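Local structure of diaminopimelate decarboxylase (Aquifex aeolicus, 2P3E) at residues S41-E46 / G286-L291; Q133-L138 / E194-V199; G33-V38 / I308-M313; G16-F19 / S24-E27; G243-K248 / K254-Q259. The protein probably decarboxylates meso-diaminopimelate to L-lysine with pyridoxal 5'-phosphate as cofactor, the closing step of lysine biosynthesis, and works as a homodimer. All blocks are in the same frame, centred on the assembly; numbering follows the deposited sequence.

Contact 1: residues S41-E46 / G286-L291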
# COMPACT_ATOMS: atom_id res chain seq x y z
N SER B 41 -22.89 -9.67 6.06
CA SER B 41 -23.35 -10.50 4.97
C SER B 41 -24.64 -9.94 4.34
O SER B 41 -24.74 -9.83 3.11
CB SER B 41 -23.58 -11.93 5.47
OG SER B 41 -23.94 -12.78 4.41
N ASN B 42 -25.61 -9.58 5.19
CA ASN B 42 -26.90 -9.13 4.68
C ASN B 42 -26.84 -7.76 4.03
O ASN B 42 -27.63 -7.48 3.12
CB ASN B 42 -27.99 -9.18 5.76
CG ASN B 42 -28.53 -10.58 5.95
OD1 ASN B 42 -29.09 -11.17 5.02
ND2 ASN B 42 -28.31 -11.16 7.14
N PHE B 43 -25.92 -6.91 4.48
CA PHE B 43 -25.69 -5.64 3.78
C PHE B 43 -25.23 -5.86 2.34
O PHE B 43 -25.77 -5.25 1.41
CB PHE B 43 -24.70 -4.73 4.52
CG PHE B 43 -24.57 -3.34 3.91
CD1 PHE B 43 -25.40 -2.30 4.34
CD2 PHE B 43 -23.63 -3.08 2.91
CE1 PHE B 43 -25.28 -1.03 3.78
CE2 PHE B 43 -23.49 -1.80 2.36
CZ PHE B 43 -24.33 -0.77 2.80
N ILE B 44 -24.23 -6.73 2.17
CA ILE B 44 -23.69 -7.04 0.84
C ILE B 44 -24.80 -7.56 -0.09
O ILE B 44 -24.97 -7.07 -1.21
CB ILE B 44 -22.52 -8.05 0.91
CG1 ILE B 44 -21.32 -7.45 1.66
CG2 ILE B 44 -22.08 -8.47 -0.48
CD1 ILE B 44 -20.27 -8.47 2.09
N LYS B 45 -25.54 -8.57 0.39
CA LYS B 45 -26.62 -9.19 -0.37
C LYS B 45 -27.68 -8.17 -0.78
O LYS B 45 -28.14 -8.18 -1.92
CB LYS B 45 -27.28 -10.36 0.41
CG LYS B 45 -26.39 -11.58 0.67
CD LYS B 45 -27.03 -12.52 1.72
CE LYS B 45 -26.25 -13.83 1.87
NZ LYS B 45 -27.04 -14.82 2.66
N GLU B 46 -28.06 -7.30 0.15
CA GLU B 46 -29.11 -6.30 -0.08
C GLU B 46 -28.69 -5.18 -1.03
O GLU B 46 -29.51 -4.70 -1.82
CB GLU B 46 -29.62 -5.70 1.23
CG GLU B 46 -30.51 -6.67 2.00
CD GLU B 46 -30.67 -6.30 3.46
OE1 GLU B 46 -30.43 -5.13 3.83
OE2 GLU B 46 -31.05 -7.20 4.24
N GLY B 286 -18.50 -1.02 0.22
CA GLY B 286 -17.92 0.09 1.01
C GLY B 286 -18.42 0.14 2.44
O GLY B 286 -17.64 0.02 3.39
N ASN B 287 -19.74 0.30 2.60
CA ASN B 287 -20.31 0.37 3.95
C ASN B 287 -20.66 -0.99 4.55
O ASN B 287 -21.18 -1.07 5.67
CB ASN B 287 -21.50 1.33 4.00
CG ASN B 287 -21.06 2.76 4.22
OD1 ASN B 287 -20.28 3.04 5.12
ND2 ASN B 287 -21.58 3.68 3.41
N ALA B 288 -20.36 -2.05 3.80
CA ALA B 288 -20.52 -3.42 4.28
C ALA B 288 -19.47 -3.79 5.32
O ALA B 288 -19.68 -4.69 6.14
CB ALA B 288 -20.42 -4.40 3.10
N GLY B 289 -18.32 -3.11 5.26
CA GLY B 289 -17.19 -3.44 6.11
C GLY B 289 -16.82 -2.33 7.06
O GLY B 289 -16.91 -1.14 6.72
N ILE B 290 -16.41 -2.72 8.27
CA ILE B 290 -15.91 -1.76 9.25
C ILE B 290 -14.58 -2.27 9.82
O ILE B 290 -14.35 -3.49 9.89
CB ILE B 290 -16.94 -1.43 10.37
CG1 ILE B 290 -17.19 -2.63 11.27
CG2 ILE B 290 -18.27 -0.93 9.80
CD1 ILE B 290 -18.00 -2.24 12.47
N LEU B 291 -13.71 -1.35 10.19
CA LEU B 291 -12.42 -1.71 10.73
C LEU B 291 -12.40 -1.43 12.23
O LEU B 291 -12.64 -0.29 12.66
CB LEU B 291 -11.29 -0.95 10.02
CG LEU B 291 -9.84 -1.13 10.54
CD1 LEU B 291 -9.39 -2.58 10.45
CD2 LEU B 291 -8.90 -0.21 9.73
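The phenyl ring of F43 turns one face to the peptide that joins N287 to A288. N287 O stands 4.1 Å above the ring plane, over its centre, and N287 C lies over the same ring at 3.7 Å from F43 CE2. A288 comes in obliquely, its CA 3.4 Å from F43 CD2. The side-chain amide plane of N287 stands 88° from that of the ring; of this side chain, CB meets the ring, 3.7 Å from F43 CZ. With CG swung anti to the backbone N (chi1 -173°), the ring leaves the helix toward N287 and A288. This is a junction between two domains of a class-II, alanine racemase-like decarboxylase: helix 41-54 follows a strand of the beta domain, and 286-291 leads from the pyridoxal-binding barrel back into that domain along strand 289-301. At the next residue, I44 CG1 presses on A288 CB at 3.5 Å, a tight fit for two carbons, so the alanine methyl touches both F43 and I44. I44 also packs on L72 and L76 of helix 70-78 and on I284 of helix 282-285. The polar end of N287 turns away from the phenyl ring: OD1 bonds to S373 OG, ND2 to K248 O.

Contact 2: residues Q133-L138 / E194-V199; sequences QELDVL and ENLEIV
L196 pushes its two methyls against helix 132-145, one toward L135 and one toward L138, in plain helix-on-strand packing of a TIM barrel. The helix belongs to the outer layer, and strand 196-202 is one of the parallel strands it covers. L196 CD1 lies 3.9 Å from L135 CD2 and 3.7 Å from the carbonyl oxygen L135 O, so this methyl meets both the side chain and the backbone of the same residue. The L135 and L196 side chains cross at about a right angle. L135 leaves the helix to one side of the strand, and the end of its side chain comes nearer. The first bond of the L196 side chain is directed toward the helix, and its CG stands anti to the carbonyl carbon (chi1 -56°), which sends the fork of the leucine between the two helix residues.

Around this core the same leucines meet the next strand. L135 and L138 both rest on I151 of strand 149-156, and L196 on A149; L135 also reaches Y189 and A190 of helix 183-191. Farther out, the loop just before the strand is tied to the helix by N195 N, which bonds to N139 OD1, while D136 OD1 bonds to Y189 OH. Other residues of the helix reach the second subunit: E134 packs on F297 of that subunit, and Q133 OE1 accepts a hydrogen bond from its L298 N. Back at the centre, the second methyl, L196 CD2, settles 4.0 Å from L138 CB and also against the backbone carbon L138 C.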
# COMPACT_ATOMS: atom_id res chain seq x y z
N GLN B 133 -3.08 -0.97 -29.76
CA GLN B 133 -2.06 -2.01 -29.69
C GLN B 133 -2.61 -3.27 -29.00
O GLN B 133 -2.35 -4.39 -29.44
CB GLN B 133 -0.79 -1.48 -29.02
CG GLN B 133 0.37 -2.44 -29.12
CD GLN B 133 1.69 -1.81 -28.73
OE1 GLN B 133 1.74 -0.81 -28.01
NE2 GLN B 133 2.79 -2.41 -29.21
N GLU B 134 -3.42 -3.06 -27.96
CA GLU B 134 -4.14 -4.13 -27.28
C GLU B 134 -5.06 -4.90 -28.23
O GLU B 134 -5.15 -6.11 -28.14
CB GLU B 134 -4.92 -3.60 -26.06
CG GLU B 134 -5.70 -4.69 -25.29
CD GLU B 134 -6.59 -4.15 -24.17
OE1 GLU B 134 -6.38 -2.99 -23.75
OE2 GLU B 134 -7.52 -4.88 -23.73
N LEU B 135 -5.74 -4.20 -29.14
CA LEU B 135 -6.50 -4.86 -30.20
C LEU B 135 -5.64 -5.86 -31.01
O LEU B 135 -6.04 -7.00 -31.21
CB LEU B 135 -7.16 -3.83 -31.14
CG LEU B 135 -8.28 -2.94 -30.56
CD1 LEU B 135 -8.61 -1.79 -31.52
CD2 LEU B 135 -9.51 -3.76 -30.29
N ASP B 136 -4.47 -5.41 -31.45
CA ASP B 136 -3.52 -6.21 -32.23
C ASP B 136 -3.01 -7.42 -31.44
O ASP B 136 -2.96 -8.55 -31.95
CB ASP B 136 -2.33 -5.33 -32.65
CG ASP B 136 -2.70 -4.31 -33.70
OD1 ASP B 136 -3.61 -4.59 -34.50
OD2 ASP B 136 -2.08 -3.23 -33.74
N VAL B 137 -2.64 -7.15 -30.18
CA VAL B 137 -2.17 -8.18 -29.25
C VAL B 137 -3.23 -9.24 -28.98
O VAL B 137 -2.95 -10.44 -29.10
CB VAL B 137 -1.65 -7.57 -27.92
CG1 VAL B 137 -1.35 -8.67 -26.89
CG2 VAL B 137 -0.43 -6.70 -28.17
N LEU B 138 -4.44 -8.80 -28.60
CA LEU B 138 -5.57 -9.71 -28.40
C LEU B 138 -5.87 -10.53 -29.64
O LEU B 138 -6.19 -11.73 -29.55
CB LEU B 138 -6.84 -8.94 -28.02
CG LEU B 138 -7.29 -8.80 -26.58
CD1 LEU B 138 -8.66 -8.10 -26.62
CD2 LEU B 138 -7.39 -10.14 -25.85
N GLU B 194 -9.41 -10.45 -37.82
CA GLU B 194 -10.22 -11.66 -38.00
C GLU B 194 -10.50 -12.50 -36.74
O GLU B 194 -11.49 -13.23 -36.72
CB GLU B 194 -9.60 -12.56 -39.08
OE2 GLU B 194 -8.08 -12.39 -42.10
N ASN B 195 -9.66 -12.39 -35.72
CA ASN B 195 -9.84 -13.17 -34.48
C ASN B 195 -10.59 -12.45 -33.36
O ASN B 195 -10.74 -12.99 -32.25
CB ASN B 195 -8.48 -13.68 -33.96
CG ASN B 195 -7.67 -14.34 -35.05
OD1 ASN B 195 -8.16 -15.23 -35.74
ND2 ASN B 195 -6.44 -13.89 -35.24
N LEU B 196 -11.04 -11.22 -33.64
CA LEU B 196 -11.83 -10.46 -32.67
C LEU B 196 -13.27 -10.44 -33.10
O LEU B 196 -13.58 -10.41 -34.29
CB LEU B 196 -11.35 -9.01 -32.57
CG LEU B 196 -9.89 -8.76 -32.21
CD1 LEU B 196 -9.68 -7.27 -32.07
CD2 LEU B 196 -9.49 -9.54 -30.94
N GLU B 197 -14.15 -10.46 -32.11
CA GLU B 197 -15.57 -10.30 -32.36
C GLU B 197 -16.04 -9.06 -31.58
O GLU B 197 -16.05 -9.06 -30.33
CB GLU B 197 -16.30 -11.54 -31.89
CG GLU B 197 -17.78 -11.54 -32.19
CD GLU B 197 -18.48 -12.74 -31.60
OE1 GLU B 197 -17.78 -13.71 -31.21
OE2 GLU B 197 -19.73 -12.72 -31.53
N ILE B 198 -16.42 -8.02 -32.32
CA ILE B 198 -16.93 -6.78 -31.72
C ILE B 198 -18.34 -6.98 -31.19
O ILE B 198 -19.27 -7.20 -31.97
CB ILE B 198 -16.93 -5.63 -32.75
CG1 ILE B 198 -15.50 -5.36 -33.22
CG2 ILE B 198 -17.60 -4.38 -32.16
CD1 ILE B 198 -15.42 -4.50 -34.48
N VAL B 199 -18.50 -6.89 -29.87
CA VAL B 199 -19.80 -7.16 -29.23
C VAL B 199 -20.31 -6.05 -28.29
O VAL B 199 -21.46 -6.09 -27.85
CB VAL B 199 -19.83 -8.49 -28.41
CG1 VAL B 199 -19.53 -9.72 -29.31
CG2 VAL B 199 -18.87 -8.44 -27.23

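Contact 3: residues G33-V38 / I308-M313; sequences GTPLYV and IVDAGM
A cis peptide joins T34 to P35, and the chain here has just left helix 25-32 through G33, whose phi is positive (85°). The facing segment comes off strand 304-309 and turns at D310, where the backbone drops out of extended geometry. P35 and A311 are the nearest CA pair, 5.5 Å apart.

The polar bond between the two runs from T34 OG1, which donates to D310 OD2 at 2.5 Å, a short bond. It uses the syn lone pair of the carboxylate oxygen, the one on the side of OD1. Both chi1 angles put the partners there: in T34 (53°) and D310 (61°) the bonded branch sits between the backbone N and the carbonyl carbon. The side chains meet at about a right angle. D310 OD1 is held in its turn by T293 OG1 and Q294 N, so the carboxylate ties strand 289-301 to the threonine. Next to it the proline ring packs against the turn. P35 CG comes within 3.4 Å of the backbone oxygen D310 O and 3.8 Å of A311 CB.

The contact belongs to the beta domain, away from the probable cofactor and substrate residues. Strand 289-301 runs between the two, antiparallel to strand 36-40 on one side and to strand 304-309 on the other, and T34 also rests on A29 of helix 25-32.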
# COMPACT_ATOMS: atom_id res chain seq x y z
N GLY B 33 -9.08 -10.60 17.94
CA GLY B 33 -7.98 -9.64 18.00
C GLY B 33 -8.22 -8.40 17.13
O GLY B 33 -9.17 -8.36 16.34
N THR B 34 -7.36 -7.39 17.28
CA THR B 34 -7.39 -6.20 16.42
C THR B 34 -6.00 -5.99 15.83
O THR B 34 -5.01 -6.47 16.39
CB THR B 34 -7.83 -4.92 17.20
OG1 THR B 34 -7.01 -4.75 18.36
CG2 THR B 34 -9.30 -4.99 17.62
N PRO B 35 -5.90 -5.28 14.68
CA PRO B 35 -6.99 -4.77 13.83
C PRO B 35 -7.87 -5.90 13.28
O PRO B 35 -7.38 -7.01 13.06
CB PRO B 35 -6.25 -4.08 12.66
CG PRO B 35 -4.87 -3.82 13.18
CD PRO B 35 -4.57 -4.94 14.13
N LEU B 36 -9.15 -5.60 13.10
CA LEU B 36 -10.14 -6.56 12.61
C LEU B 36 -11.07 -5.92 11.58
O LEU B 36 -11.72 -4.90 11.86
CB LEU B 36 -10.98 -7.10 13.79
CG LEU B 36 -11.96 -8.25 13.50
CD1 LEU B 36 -11.18 -9.50 13.08
CD2 LEU B 36 -12.85 -8.58 14.73
N TYR B 37 -11.13 -6.52 10.39
CA TYR B 37 -12.15 -6.15 9.41
C TYR B 37 -13.39 -7.00 9.62
O TYR B 37 -13.33 -8.24 9.60
CB TYR B 37 -11.62 -6.34 7.99
CG TYR B 37 -10.89 -5.13 7.43
CD1 TYR B 37 -9.49 -5.09 7.35
CD2 TYR B 37 -11.61 -4.02 6.97
CE1 TYR B 37 -8.83 -3.95 6.81
CE2 TYR B 37 -10.97 -2.90 6.46
CZ TYR B 37 -9.58 -2.87 6.38
OH TYR B 37 -8.99 -1.73 5.84
N VAL B 38 -14.52 -6.34 9.78
CA VAL B 38 -15.80 -7.02 10.03
C VAL B 38 -16.78 -6.66 8.92
O VAL B 38 -16.97 -5.47 8.65
CB VAL B 38 -16.38 -6.62 11.42
CG1 VAL B 38 -17.71 -7.38 11.69
CG2 VAL B 38 -15.37 -6.90 12.54
N ILE B 308 -3.49 6.98 19.82
CA ILE B 308 -2.66 6.05 19.04
C ILE B 308 -3.28 4.66 19.09
O ILE B 308 -3.51 4.13 20.18
CB ILE B 308 -1.19 6.03 19.56
CG1 ILE B 308 -0.60 7.45 19.51
CG2 ILE B 308 -0.33 5.03 18.74
CD1 ILE B 308 0.68 7.67 20.33
N VAL B 309 -3.58 4.11 17.92
CA VAL B 309 -4.29 2.83 17.81
C VAL B 309 -3.43 1.78 17.11
O VAL B 309 -2.32 2.10 16.65
CB VAL B 309 -5.67 3.00 17.09
CG1 VAL B 309 -6.59 3.91 17.92
CG2 VAL B 309 -5.51 3.54 15.64
N ASP B 310 -3.93 0.54 17.02
CA ASP B 310 -3.10 -0.55 16.46
C ASP B 310 -3.29 -0.76 14.96
O ASP B 310 -2.60 -1.57 14.34
CB ASP B 310 -3.24 -1.87 17.26
CG ASP B 310 -4.67 -2.44 17.29
OD1 ASP B 310 -5.60 -1.91 16.64
OD2 ASP B 310 -4.85 -3.46 17.98
N ALA B 311 -4.20 -0.00 14.36
CA ALA B 311 -4.42 -0.04 12.92
C ALA B 311 -3.88 1.22 12.31
O ALA B 311 -4.04 2.32 12.85
CB ALA B 311 -5.91 -0.19 12.57
N GLY B 312 -3.23 1.08 11.16
CA GLY B 312 -2.66 2.24 10.49
C GLY B 312 -2.86 2.21 8.99
O GLY B 312 -3.72 1.48 8.45
N MET B 313 -2.04 3.01 8.30
CA MET B 313 -2.13 3.13 6.85
C MET B 313 -1.86 1.79 6.16
O MET B 313 -2.23 1.60 4.99
CB MET B 313 -1.18 4.22 6.34
CG MET B 313 0.30 3.87 6.50
SD MET B 313 1.37 5.25 6.01
CE MET B 313 1.07 5.36 4.22

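Contact 4: residues G16-F19 / S24-E27; sequences GELF and SLKE
S24 pairs with F19 across a small antiparallel hairpin, a non-hydrogen-bonded pair with their CA atoms 4.3 Å apart, and it is also the N-cap of helix 25-32. Its backbone lies over one face of the F19 ring, with S24 CA 3.6 Å above the plane and displaced toward the rim. S24 CB adds a CH-pi contact, 4.0 Å from the ring centroid and 25° off the normal. The ring is also in a cation-pi contact with R14 of the neighbouring strand.

L25 opens the helix. Its amide donates a nearly straight bond to L18 O, L25 N to L18 O being 3.0 Å with an angle of 168° at the hydrogen. The L18 and L25 side chains are neighbours, and L25 goes on to pack on I290 and I292 of strand 289-301.

K26 runs out extended past E17, crossing it at a slant; the E17 chain is bent at chi2 (-77°). The aliphatic part does the touching, K26 CB being 3.7 Å from E17 OE1. K26 NZ makes its salt bridge with E332.

E27 completes the cap: its amide donates to S24 OG. One water sits among all of this, donating to E17 OE1 and L18 O, accepting from K26 N, and lying 3.0 Å from S24 OG.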
# COMPACT_ATOMS: atom_id res chain seq x y z
N GLY B 16 -25.22 0.92 25.13
CA GLY B 16 -23.89 1.53 25.06
C GLY B 16 -22.84 0.72 24.30
O GLY B 16 -21.69 1.15 24.20
N GLU B 17 -23.24 -0.43 23.76
CA GLU B 17 -22.32 -1.34 23.05
C GLU B 17 -22.67 -1.46 21.57
O GLU B 17 -23.84 -1.69 21.21
CB GLU B 17 -22.31 -2.73 23.68
CG GLU B 17 -21.64 -2.81 25.06
CD GLU B 17 -20.11 -2.80 25.01
OE1 GLU B 17 -19.51 -2.82 23.89
OE2 GLU B 17 -19.50 -2.78 26.10
N LEU B 18 -21.66 -1.32 20.71
CA LEU B 18 -21.87 -1.38 19.26
C LEU B 18 -22.04 -2.83 18.79
O LEU B 18 -21.25 -3.71 19.16
CB LEU B 18 -20.73 -0.67 18.50
CG LEU B 18 -20.95 -0.42 17.00
CD1 LEU B 18 -22.07 0.58 16.74
CD2 LEU B 18 -19.66 0.05 16.32
N PHE B 19 -23.08 -3.06 17.99
CA PHE B 19 -23.39 -4.36 17.41
C PHE B 19 -23.48 -4.23 15.88
O PHE B 19 -23.88 -3.19 15.36
CB PHE B 19 -24.73 -4.90 17.94
CG PHE B 19 -24.66 -5.51 19.32
CD1 PHE B 19 -24.67 -6.88 19.49
CD2 PHE B 19 -24.61 -4.71 20.46
CE1 PHE B 19 -24.61 -7.46 20.77
CE2 PHE B 19 -24.55 -5.27 21.75
CZ PHE B 19 -24.55 -6.64 21.90
N SER B 24 -21.79 -8.39 18.86
CA SER B 24 -21.08 -7.31 19.56
C SER B 24 -19.70 -7.15 18.93
O SER B 24 -18.97 -8.12 18.80
CB SER B 24 -20.94 -7.69 21.04
OG SER B 24 -19.92 -6.96 21.66
N LEU B 25 -19.34 -5.92 18.57
CA LEU B 25 -18.00 -5.64 18.07
C LEU B 25 -16.93 -5.81 19.14
O LEU B 25 -15.82 -6.22 18.84
CB LEU B 25 -17.93 -4.23 17.45
CG LEU B 25 -18.64 -4.31 16.08
CD1 LEU B 25 -18.93 -2.96 15.60
CD2 LEU B 25 -17.84 -5.11 15.02
N LYS B 26 -17.27 -5.52 20.39
CA LYS B 26 -16.32 -5.76 21.48
C LYS B 26 -15.99 -7.25 21.64
O LYS B 26 -14.82 -7.61 21.79
CB LYS B 26 -16.80 -5.14 22.80
CG LYS B 26 -15.79 -5.32 23.93
CD LYS B 26 -16.19 -4.48 25.14
CE LYS B 26 -15.13 -4.54 26.21
NZ LYS B 26 -15.64 -3.96 27.51
N GLU B 27 -17.00 -8.11 21.58
CA GLU B 27 -16.74 -9.54 21.62
C GLU B 27 -15.89 -10.02 20.44
O GLU B 27 -14.97 -10.81 20.62
CB GLU B 27 -18.02 -10.37 21.70
CG GLU B 27 -17.75 -11.87 22.07
CD GLU B 27 -17.17 -12.07 23.50
OE1 GLU B 27 -17.67 -11.45 24.48
OE2 GLU B 27 -16.21 -12.85 23.65
O HOH W 1 -19.74 -4.02 21.42

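Contact 5: residues G243-K248 / K254-Q259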
# COMPACT_ATOMS: atom_id res chain seq x y z
N GLY B 243 -19.23 1.42 -13.34
CA GLY B 243 -19.65 1.52 -11.96
C GLY B 243 -19.56 2.97 -11.53
O GLY B 243 -19.85 3.88 -12.33
N GLY B 244 -19.17 3.21 -10.29
CA GLY B 244 -18.87 4.56 -9.82
C GLY B 244 -19.89 5.23 -8.94
O GLY B 244 -19.63 6.33 -8.44
N LEU B 245 -21.07 4.61 -8.75
CA LEU B 245 -22.04 5.17 -7.79
C LEU B 245 -21.37 5.34 -6.43
O LEU B 245 -20.73 4.42 -5.95
CB LEU B 245 -23.27 4.28 -7.65
CG LEU B 245 -24.55 4.56 -8.45
CD1 LEU B 245 -25.72 3.98 -7.67
CD2 LEU B 245 -24.82 6.04 -8.70
N GLY B 246 -21.50 6.53 -5.84
CA GLY B 246 -20.85 6.83 -4.57
C GLY B 246 -21.61 6.35 -3.35
O GLY B 246 -22.79 5.98 -3.43
N ILE B 247 -20.92 6.36 -2.21
CA ILE B 247 -21.51 5.91 -0.96
C ILE B 247 -21.36 7.00 0.08
O ILE B 247 -20.60 7.94 -0.09
CB ILE B 247 -20.87 4.60 -0.41
CG1 ILE B 247 -19.39 4.82 -0.06
CG2 ILE B 247 -21.07 3.44 -1.38
CD1 ILE B 247 -18.76 3.67 0.76
N LYS B 248 -22.06 6.82 1.19
CA LYS B 248 -21.98 7.76 2.29
C LYS B 248 -20.67 7.55 3.03
O LYS B 248 -20.41 6.50 3.59
CB LYS B 248 -23.18 7.58 3.23
CG LYS B 248 -23.26 8.62 4.38
CD LYS B 248 -24.21 8.15 5.48
CE LYS B 248 -24.46 9.26 6.51
NZ LYS B 248 -25.29 10.35 5.91
N LYS B 254 -25.29 12.30 1.16
CA LYS B 254 -26.52 11.61 0.84
C LYS B 254 -26.22 10.75 -0.36
O LYS B 254 -25.98 11.28 -1.45
CB LYS B 254 -27.64 12.61 0.50
CG LYS B 254 -28.96 11.93 0.15
N GLU B 255 -26.21 9.43 -0.20
CA GLU B 255 -25.81 8.57 -1.32
C GLU B 255 -26.99 8.28 -2.26
O GLU B 255 -28.13 8.18 -1.80
CB GLU B 255 -25.16 7.27 -0.84
CG GLU B 255 -26.13 6.29 -0.19
CD GLU B 255 -25.47 5.00 0.26
OE1 GLU B 255 -24.25 4.97 0.55
OE2 GLU B 255 -26.20 3.98 0.35
N PRO B 256 -26.72 8.17 -3.58
CA PRO B 256 -27.77 7.80 -4.51
C PRO B 256 -28.06 6.30 -4.39
O PRO B 256 -27.21 5.55 -3.90
CB PRO B 256 -27.14 8.14 -5.87
CG PRO B 256 -25.65 7.90 -5.65
CD PRO B 256 -25.42 8.41 -4.25
N ALA B 257 -29.26 5.88 -4.77
CA ALA B 257 -29.62 4.46 -4.81
C ALA B 257 -29.53 3.94 -6.24
O ALA B 257 -29.63 4.74 -7.18
CB ALA B 257 -31.03 4.26 -4.26
N PRO B 258 -29.34 2.62 -6.42
CA PRO B 258 -29.44 2.09 -7.77
C PRO B 258 -30.74 2.50 -8.48
O PRO B 258 -30.72 2.82 -9.66
CB PRO B 258 -29.38 0.58 -7.55
CG PRO B 258 -28.52 0.43 -6.33
CD PRO B 258 -28.94 1.58 -5.45
N GLN B 259 -31.86 2.50 -7.75
CA GLN B 259 -33.14 2.93 -8.35
C GLN B 259 -33.11 4.37 -8.88
O GLN B 259 -33.80 4.65 -9.89
CB GLN B 259 -34.32 2.75 -7.38
CG GLN B 259 -35.69 2.88 -8.09
CD GLN B 259 -35.88 1.86 -9.21
OE1 GLN B 259 -35.75 0.64 -9.01
NE2 GLN B 259 -36.19 2.35 -10.40
O HOH W 2 -24.39 3.95 -3.24
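The glycine-rich loop after barrel strand 238-240 carries G244, which probably binds pyridoxal 5'-phosphate as in relatives, and the 254-259 segment folds back against its downstream part. The two pieces run roughly antiparallel, 143° apart, before the chain enters helix 258-269. E255 lies at the centre of the contact. Its CG occupies the position between backbone N and carbonyl carbon (chi1 71°), and from there the extended chain carries the carboxylate to the backbone of I247 and K248. K248 N donates to E255 OE1 at 2.9 Å, bent to 149°, and meets the anti lone pair, on the side away from OE2. The other oxygen, E255 OE2, forms a salt bridge with R47, so the carboxylate links helix 41-54 to this probable active-site loop of the TIM barrel. I247 CB comes within 3.5 Å of E255 OE1, and its side chain lies about 4 Å from that of R282, which probably binds substrate.

The apolar part lies farther along. The side chains of L245 and P256 pass one another running in opposing senses, with L245 CD2 3.7 Å from P256 CG. L245 CD1 reaches A257 O at 4.0 Å. A water donates to G246 O at 2.6 Å and, weakly, to P256 O.

Along the chain contact 4 closes first. Contact 3 then opens a long loop within which contact 1 is nested, and contacts 2 and 5 come in series inside contact 1. Contacts 1 and 3 share the mixed sheet through strands 36-40 and 289-301, their centres 18 Å apart, and I290 N probably bonds to V38 O. Contact 4 touches both through L25, which reaches I290 and V38. Contact 5, 14 Å from contact 1 between centres, meets it where I247 packs on G286, so the domain junction abuts the probable cofactor-binding loop. Contact 2 lies apart in the barrel, its centre about 38 Å from contact 1, with helix 132-145 at the second subunit.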